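Local coordinates for protein agglutinin (Narcissus pseudonarcissus, PDB 1NPL) that binds mannose, here as the disaccharide mannose-alpha1,3-mannose, and is a lectin of daffodil bulbs in the monocot mannose-binding family, at the interface of chains A and B. Numbering follows the deposited sequence. Chains: chain A/B, Protein (agglutinin).

The interface of chains A and B. Residues chain A 1-3, 87; chain B 1-3, 87.
A:Ile3 and B:Ile3 reach toward each other across the two-fold axis and meet tip to tip, CD1 of one to CD1 of the other at 3.5 Å. The A copy, read from CB outward, shows how this comes about. CB is set back on its own strand, 3-5, and touches nothing of chain B here. The CG2 branch, beside the carbonyl carbon, points away from chain B. The other branch makes the contact: chi1 of -58° puts CG1 anti to the carbonyl carbon, and chi2 of -174° continues the chain fully extended, delivering the terminal methyl to the axis. CG1 itself stays 4.3 Å from B:Ile3 CD1. The last atom, CD1, does most of the work. Besides its twin, it packs against B:Val87 CG1 at 3.8 Å, the valine of strand 84-88 sliding past it in the opposite direction. The reciprocal pair joins A:Val87 to B:Ile3, giving a small methyl cluster of four side chains.

Next to this cluster run the asparagines. A:Asn2 and B:Asn2 pass in opposite directions, their amide planes turned 33° apart. Their two OD1 carbonyl oxygens lie 3.5 Å from each other, and A:Asn2 OD1 stands 3.8 Å from B:Asn2 ND2, a separation too long to count as a hydrogen bond. The two C=O groups run antiparallel, each Asn2 OD1 also 4.1 Å from the other Asn2 CG, so their opposed dipoles may partly offset the closeness of the two oxygens.

The patch hides 164 Å² of surface summed over both chains, part of a two-fold symmetric interface. Related lectins assemble into dimers and tetramers, and this pairing may well be biological. A:Asp1 stays at the margin, its carboxylate OD2 4.3 Å from B:Asn2 ND2. That same amide nitrogen of B:Asn2 also borders the methyl cluster, 3.9 Å from A:Ile3 CD1.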
loop_
_atom_site.group_PDB
_atom_site.type_symbol
_atom_site.label_atom_id
_atom_site.label_comp_id
_atom_site.label_asym_id
_atom_site.label_seq_id
_atom_site.Cartn_x
_atom_site.Cartn_y
_atom_site.Cartn_z
ATOM N N ASP A 1 8.030 0.147 3.400
ATOM C CA ASP A 1 7.004 1.162 3.009
ATOM C C ASP A 1 7.414 2.597 3.301
ATOM O O ASP A 1 8.437 2.812 3.964
ATOM C CB ASP A 1 5.697 0.806 3.693
ATOM C CG ASP A 1 5.425 1.430 5.033
ATOM O OD1 ASP A 1 6.333 1.644 5.870
ATOM O OD2 ASP A 1 4.237 1.753 5.308
ATOM N N ASN A 2 6.606 3.632 3.067
ATOM C CA ASN A 2 7.117 4.943 2.772
ATOM C C ASN A 2 7.769 5.657 3.953
ATOM O O ASN A 2 8.061 6.854 3.764
ATOM C CB ASN A 2 5.989 5.745 2.116
ATOM C CG ASN A 2 4.790 6.055 2.992
ATOM O OD1 ASN A 2 4.439 5.388 3.936
ATOM N ND2 ASN A 2 4.044 7.128 2.703
ATOM N N ILE A 3 7.894 5.031 5.113
ATOM C CA ILE A 3 8.441 5.738 6.289
ATOM C C ILE A 3 9.547 4.970 6.980
ATOM O O ILE A 3 9.371 3.762 7.151
ATOM C CB ILE A 3 7.308 5.961 7.337
ATOM C CG1 ILE A 3 6.198 6.760 6.611
ATOM C CG2 ILE A 3 7.755 6.714 8.581
ATOM C CD1 ILE A 3 5.044 7.239 7.437
ATOM N N VAL A 87 10.257 10.417 5.529
ATOM C CA VAL A 87 9.099 10.086 4.730
ATOM C C VAL A 87 9.465 10.206 3.229
ATOM O O VAL A 87 9.938 11.290 2.858
ATOM C CB VAL A 87 7.852 10.944 5.023
ATOM C CG1 VAL A 87 6.658 10.409 4.208
ATOM C CG2 VAL A 87 7.447 10.872 6.503
ATOM N N ASP B 1 -4.457 7.152 2.245
ATOM C CA ASP B 1 -3.319 6.367 2.813
ATOM C C ASP B 1 -2.738 6.957 4.089
ATOM O O ASP B 1 -3.106 8.079 4.459
ATOM C CB ASP B 1 -2.261 6.215 1.737
ATOM C CG ASP B 1 -1.175 7.252 1.682
ATOM O OD1 ASP B 1 -1.388 8.459 1.944
ATOM O OD2 ASP B 1 -0.012 6.879 1.368
ATOM N N ASN B 2 -1.685 6.421 4.708
ATOM C CA ASN B 2 -1.487 6.561 6.125
ATOM C C ASN B 2 -1.101 7.965 6.582
ATOM O O ASN B 2 -0.757 8.067 7.776
ATOM C CB ASN B 2 -0.495 5.479 6.565
ATOM C CG ASN B 2 0.917 5.605 6.025
ATOM O OD1 ASN B 2 1.210 6.153 4.990
ATOM N ND2 ASN B 2 1.920 5.059 6.722
ATOM N N ILE B 3 -1.050 8.953 5.702
ATOM C CA ILE B 3 -0.593 10.296 6.112
ATOM C C ILE B 3 -1.535 11.399 5.680
ATOM O O ILE B 3 -1.978 11.343 4.531
ATOM C CB ILE B 3 0.796 10.595 5.467
ATOM C CG1 ILE B 3 1.743 9.463 5.936
ATOM C CG2 ILE B 3 1.378 11.946 5.851
ATOM C CD1 ILE B 3 3.191 9.586 5.575
ATOM N N VAL B 87 0.244 11.037 11.064
ATOM C CA VAL B 87 0.595 9.719 10.587
ATOM C C VAL B 87 -0.230 8.661 11.362
ATOM O O VAL B 87 -0.156 8.696 12.600
ATOM C CB VAL B 87 2.095 9.377 10.693
ATOM C CG1 VAL B 87 2.357 8.007 10.036
ATOM C CG2 VAL B 87 2.965 10.401 9.949
#